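Mn transporter subunit (Synechocystis sp. PCC 6803, PDB 3UJP) binds manganese and probably hands it to the membrane part of an ABC-type transporter as its periplasmic solute-binding subunit. Local coordinates at residues 47-53 / 160-165; 40-44 / 282-286. All coordinates share one frame; numbering follows the deposited sequence.

Interaction 1 of 2, residues 47-53 / 160-165. With ZN (zinc ion), chain H.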
loop_
_atom_site.group_PDB
_atom_site.type_symbol
_atom_site.label_atom_id
_atom_site.label_comp_id
_atom_site.label_asym_id
_atom_site.label_seq_id
_atom_site.Cartn_x
_atom_site.Cartn_y
_atom_site.Cartn_z
ATOM N N ASN A 47 2.174 12.298 -3.411
ATOM C CA ASN A 47 1.672 12.814 -4.664
ATOM C C ASN A 47 2.693 12.891 -5.779
ATOM O O ASN A 47 2.304 12.939 -6.929
ATOM C CB ASN A 47 0.892 14.119 -4.480
ATOM C CG ASN A 47 -0.614 13.882 -4.486
ATOM O OD1 ASN A 47 -1.166 13.514 -5.520
ATOM N ND2 ASN A 47 -1.275 14.064 -3.333
ATOM N N VAL A 48 3.984 12.842 -5.459
ATOM C CA VAL A 48 5.034 12.778 -6.486
ATOM C C VAL A 48 5.487 11.339 -6.743
ATOM O O VAL A 48 6.051 11.016 -7.794
ATOM C CB VAL A 48 6.276 13.589 -6.091
ATOM C CG1 VAL A 48 7.417 13.319 -7.059
ATOM C CG2 VAL A 48 5.963 15.079 -6.023
ATOM N N ALA A 49 5.253 10.461 -5.777
ATOM C CA ALA A 49 5.794 9.103 -5.853
ATOM C C ALA A 49 4.831 8.129 -6.540
ATOM O O ALA A 49 5.232 7.285 -7.327
ATOM C CB ALA A 49 6.165 8.602 -4.467
ATOM N N GLY A 50 3.551 8.254 -6.258
ATOM C CA GLY A 50 2.601 7.423 -6.943
ATOM C C GLY A 50 2.632 6.102 -6.255
ATOM O O GLY A 50 2.849 6.033 -5.043
ATOM N N ASP A 51 2.389 5.060 -7.038
ATOM C CA ASP A 51 2.487 3.713 -6.538
ATOM C C ASP A 51 3.905 3.163 -6.707
ATOM O O ASP A 51 4.159 1.994 -6.370
ATOM C CB ASP A 51 1.399 2.799 -7.129
ATOM C CG ASP A 51 1.215 2.968 -8.628
ATOM O OD1 ASP A 51 2.191 3.223 -9.369
ATOM O OD2 ASP A 51 0.074 2.807 -9.098
ATOM N N LYS A 52 4.817 4.024 -7.180
ATOM C CA LYS A 52 6.259 3.691 -7.313
ATOM C C LYS A 52 7.120 3.599 -6.021
ATOM O O LYS A 52 8.056 2.815 -5.985
ATOM C CB LYS A 52 6.957 4.623 -8.299
ATOM C CG LYS A 52 6.362 4.610 -9.669
ATOM C CD LYS A 52 6.317 3.197 -10.230
ATOM C CE LYS A 52 5.607 3.136 -11.574
ATOM N NZ LYS A 52 4.207 3.673 -11.485
ATOM N N LEU A 53 6.835 4.413 -4.998
ATOM C CA LEU A 53 7.442 4.283 -3.663
ATOM C C LEU A 53 6.326 4.103 -2.649
ATOM O O LEU A 53 5.134 4.205 -2.975
ATOM C CB LEU A 53 8.242 5.527 -3.275
ATOM C CG LEU A 53 9.377 5.975 -4.203
ATOM C CD1 LEU A 53 10.168 7.138 -3.611
ATOM C CD2 LEU A 53 10.319 4.830 -4.558
ATOM N N TYR A 160 8.272 8.596 -14.092
ATOM C CA TYR A 160 7.096 8.743 -13.251
ATOM C C TYR A 160 7.179 9.977 -12.342
ATOM O O TYR A 160 6.273 10.814 -12.372
ATOM C CB TYR A 160 6.851 7.467 -12.447
ATOM C CG TYR A 160 6.517 6.259 -13.310
ATOM C CD1 TYR A 160 7.516 5.499 -13.914
ATOM C CD2 TYR A 160 5.200 5.876 -13.519
ATOM C CE1 TYR A 160 7.208 4.388 -14.705
ATOM C CE2 TYR A 160 4.881 4.774 -14.315
ATOM C CZ TYR A 160 5.888 4.029 -14.901
ATOM O OH TYR A 160 5.559 2.933 -15.680
ATOM N N TYR A 161 8.251 10.113 -11.557
ATOM C CA TYR A 161 8.403 11.291 -10.679
ATOM C C TYR A 161 8.253 12.630 -11.393
ATOM O O TYR A 161 7.614 13.549 -10.872
ATOM C CB TYR A 161 9.712 11.250 -9.888
ATOM C CG TYR A 161 9.885 9.938 -9.177
ATOM C CD1 TYR A 161 8.876 9.440 -8.397
ATOM C CD2 TYR A 161 11.016 9.152 -9.364
ATOM C CE1 TYR A 161 8.998 8.228 -7.779
ATOM C CE2 TYR A 161 11.138 7.939 -8.767
ATOM C CZ TYR A 161 10.127 7.477 -7.961
ATOM O OH TYR A 161 10.216 6.255 -7.313
ATOM N N ASN A 162 8.827 12.758 -12.580
ATOM C CA ASN A 162 8.634 13.994 -13.316
ATOM C C ASN A 162 7.185 14.159 -13.724
ATOM O O ASN A 162 6.619 15.246 -13.649
ATOM C CB ASN A 162 9.517 14.015 -14.549
ATOM C CG ASN A 162 10.957 13.779 -14.215
ATOM O OD1 ASN A 162 11.406 12.634 -14.128
ATOM N ND2 ASN A 162 11.697 14.867 -14.003
ATOM N N ALA A 163 6.587 13.066 -14.164
ATOM C CA ALA A 163 5.226 13.096 -14.640
ATOM C C ALA A 163 4.266 13.392 -13.513
ATOM O O ALA A 163 3.254 14.032 -13.731
ATOM C CB ALA A 163 4.884 11.790 -15.259
ATOM N N ASN A 164 4.566 12.904 -12.313
ATOM C CA ASN A 164 3.721 13.168 -11.157
ATOM C C ASN A 164 3.999 14.574 -10.663
ATOM O O ASN A 164 3.092 15.294 -10.281
ATOM C CB ASN A 164 3.979 12.160 -10.022
ATOM C CG ASN A 164 3.589 10.729 -10.384
ATOM O OD1 ASN A 164 2.719 10.505 -11.207
ATOM N ND2 ASN A 164 4.232 9.754 -9.749
ATOM N N ALA A 165 5.261 14.971 -10.672
ATOM C CA ALA A 165 5.619 16.283 -10.152
ATOM C C ALA A 165 5.033 17.345 -11.063
ATOM O O ALA A 165 4.458 18.325 -10.602
ATOM C CB ALA A 165 7.121 16.429 -10.063
HETATM ZN ZN ZN H . 0.714 2.865 -11.492
#
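The ring of Y160 takes the last methylene of K52, CE, over one face: it lies 3.3 Å from the ring centroid of Y160 and 13° off the normal, a CH-pi contact centred on the ring. The Y161 ring is met at its edge, where the carbonyl O of V48 comes near the ring plane at 3.3 Å from CD1 of Y161, with CA of A49 beside it. F150 of helix 136-153 packs edge-to-face with this same tyrosine. The amide of N164 supplies the hydrogen bond between the segments, ND2 to O of V48 at 3.0 Å and 161° at the hydrogen. That oxygen lies in the amide plane, whereas ND2 stands well above the carbonyl plane of V48. Bends at chi2 and chi4 fold the K52 chain over Y160 and bring NZ to OD1 of D51, 3.0 Å away, in a salt bridge. Both oxygens of D51 bind a zinc ion, OD2 at 2.5 Å and OD1 at 2.6 Å, so OD1 is shared between the metal and K52 NZ, and E30 of the third subunit binds the same ion. G50 turns the chain with positive phi, a conformation that favours glycine, and a CB there would crowd ND2 of N164. The whole is a helix C-terminus leading into a type II' turn, A49 to K52, packed on the long helix 158-183 beside an intersubunit zinc site.

Interaction 2 of 2, residues 40-44 / 282-286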
loop_
_atom_site.group_PDB
_atom_site.type_symbol
_atom_site.label_atom_id
_atom_site.label_comp_id
_atom_site.label_asym_id
_atom_site.label_seq_id
_atom_site.Cartn_x
_atom_site.Cartn_y
_atom_site.Cartn_z
ATOM N N VAL A 40 1.273 16.230 6.501
ATOM C CA VAL A 40 1.137 17.119 5.356
ATOM C C VAL A 40 2.221 16.758 4.369
ATOM O O VAL A 40 1.940 16.479 3.213
ATOM C CB VAL A 40 1.256 18.574 5.706
ATOM C CG1 VAL A 40 1.078 19.386 4.459
ATOM C CG2 VAL A 40 0.208 18.953 6.737
ATOM N N LEU A 41 3.468 16.737 4.823
ATOM C CA LEU A 41 4.532 16.283 3.948
ATOM C C LEU A 41 4.210 14.908 3.365
ATOM O O LEU A 41 4.593 14.603 2.235
ATOM C CB LEU A 41 5.864 16.237 4.677
ATOM C CG LEU A 41 6.568 17.563 4.878
ATOM C CD1 LEU A 41 8.048 17.332 5.110
ATOM C CD2 LEU A 41 6.338 18.439 3.668
ATOM N N ALA A 42 3.512 14.067 4.119
ATOM C CA ALA A 42 3.271 12.706 3.633
ATOM C C ALA A 42 2.402 12.687 2.367
ATOM O O ALA A 42 2.666 11.910 1.448
ATOM C CB ALA A 42 2.698 11.802 4.739
ATOM N N ASP A 43 1.387 13.560 2.321
ATOM C CA ASP A 43 0.473 13.674 1.181
ATOM C C ASP A 43 1.119 14.345 -0.022
ATOM O O ASP A 43 0.880 13.943 -1.145
ATOM C CB ASP A 43 -0.782 14.436 1.579
ATOM C CG ASP A 43 -1.725 14.652 0.410
ATOM O OD1 ASP A 43 -2.415 13.686 0.017
ATOM O OD2 ASP A 43 -1.780 15.790 -0.118
ATOM N N MET A 44 1.928 15.371 0.220
ATOM C CA MET A 44 2.722 16.008 -0.830
ATOM C C MET A 44 3.707 15.055 -1.502
ATOM O O MET A 44 3.876 15.102 -2.719
ATOM C CB MET A 44 3.543 17.155 -0.273
ATOM C CG MET A 44 2.749 18.244 0.343
ATOM S SD MET A 44 3.801 19.681 0.662
ATOM C CE MET A 44 4.842 19.700 -0.796
ATOM N N PRO A 282 -8.500 16.078 3.873
ATOM C CA PRO A 282 -7.815 14.798 3.929
ATOM C C PRO A 282 -6.588 14.834 3.013
ATOM O O PRO A 282 -5.838 13.854 3.005
ATOM C CB PRO A 282 -8.858 13.842 3.375
ATOM C CG PRO A 282 -9.532 14.672 2.312
ATOM C CD PRO A 282 -9.566 16.077 2.854
ATOM N N THR A 283 -6.382 15.926 2.269
ATOM C CA THR A 283 -5.192 16.067 1.415
ATOM C C THR A 283 -4.557 17.468 1.395
ATOM O O THR A 283 -5.202 18.440 1.735
ATOM C CB THR A 283 -5.466 15.575 -0.032
ATOM O OG1 THR A 283 -5.992 16.639 -0.859
ATOM C CG2 THR A 283 -6.396 14.347 -0.003
ATOM N N PHE A 284 -3.285 17.588 1.016
ATOM C CA PHE A 284 -2.678 18.914 1.061
ATOM C C PHE A 284 -3.432 19.946 0.240
ATOM O O PHE A 284 -3.725 21.034 0.728
ATOM C CB PHE A 284 -1.217 18.942 0.646
ATOM C CG PHE A 284 -0.616 20.330 0.724
ATOM C CD1 PHE A 284 -0.878 21.138 1.813
ATOM C CD2 PHE A 284 0.198 20.826 -0.278
ATOM C CE1 PHE A 284 -0.346 22.401 1.910
ATOM C CE2 PHE A 284 0.737 22.113 -0.186
ATOM C CZ PHE A 284 0.459 22.894 0.903
ATOM N N LEU A 285 -3.718 19.616 -1.020
ATOM C CA LEU A 285 -4.539 20.482 -1.860
ATOM C C LEU A 285 -5.875 20.826 -1.174
ATOM O O LEU A 285 -6.180 21.986 -1.000
ATOM C CB LEU A 285 -4.743 19.859 -3.241
ATOM C CG LEU A 285 -3.752 20.235 -4.347
ATOM C CD1 LEU A 285 -2.490 20.799 -3.770
ATOM C CD2 LEU A 285 -3.431 19.076 -5.239
ATOM N N ASP A 286 -6.659 19.846 -0.743
ATOM C CA ASP A 286 -7.835 20.174 0.069
ATOM C C ASP A 286 -7.506 21.132 1.219
ATOM O O ASP A 286 -8.319 21.974 1.544
ATOM C CB ASP A 286 -8.545 18.917 0.626
ATOM C CG ASP A 286 -9.102 18.005 -0.471
ATOM O OD1 ASP A 286 -8.863 16.780 -0.367
ATOM O OD2 ASP A 286 -9.775 18.489 -1.418
#
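With CG anti to the backbone N (chi1 177°), the side chain of D43 extends from helix 39-49 to the start of helix 284-296, where its OD2 accepts from the backbone N of F284. The F284 side chain has the same first torsion, -179°, which carries its ring back to helix 39-49, where V40 and M44 both meet it from one side. The hydrogen bond from F284 N to D43 OD2 measures 2.6 Å, with 164° at the hydrogen; the donor comes from above the carboxylate plane. The other oxygen of D43, OD1, rests against T283, 3.6 Å from its CB. A carboxylate facing the first turn of a helix would probably be favoured by the helix dipole. An alanine in place of D43 is likely to leave the F284 amide without its acceptor and the N-terminus of helix 284-296 without this negative charge.

The F284 ring is approached obliquely by two residues one helical turn apart. V40 brings CG1 to within 3.7 Å of CD1 of F284, and M44 sets CG at the same separation from CD2 of F284. The bend at chi3 of M44 leaves SD 4.3 Å from the F284 ring centroid, an oblique Met-aromatic contact. A139 and Y168, from helices 136-153 and 158-183, also pack on F284.

T283 occupies the N-cap position: its OG1 accepts from N of D286 at 3.3 Å. The weak bond from T283 OG1 to D286 OD1 lies within the same turn. The arrangement is thus an N-capped helix start whose first-turn amide is held by an aspartate of another helix, joining helix 39-49 of the N-terminal half to the C-terminal helix of this solute-binding fold.

Overall arrangement
Both contacts use helix 39-49: interaction 2 engages its side at 40-44 and interaction 1 its C-terminal end and the following turn, with centres about 14 Å apart. In sequence, interaction 1 is nested within the loop that 40-44 and 282-286 close. Segments 40-44 and 47-53 adjoin along the helix, and ND2 of N47 bonds to the carbonyl O of D43 one turn back; the contacts do not otherwise touch. Interaction 2 has its centre about 9 Å from the centre of the chain, and the V40 side chain is about 10 Å from the manganese bound by H66, H131, E197 and D272. The centre of interaction 1 lies about 21 Å from the chain centre, beside zinc. Both touch the second subunit.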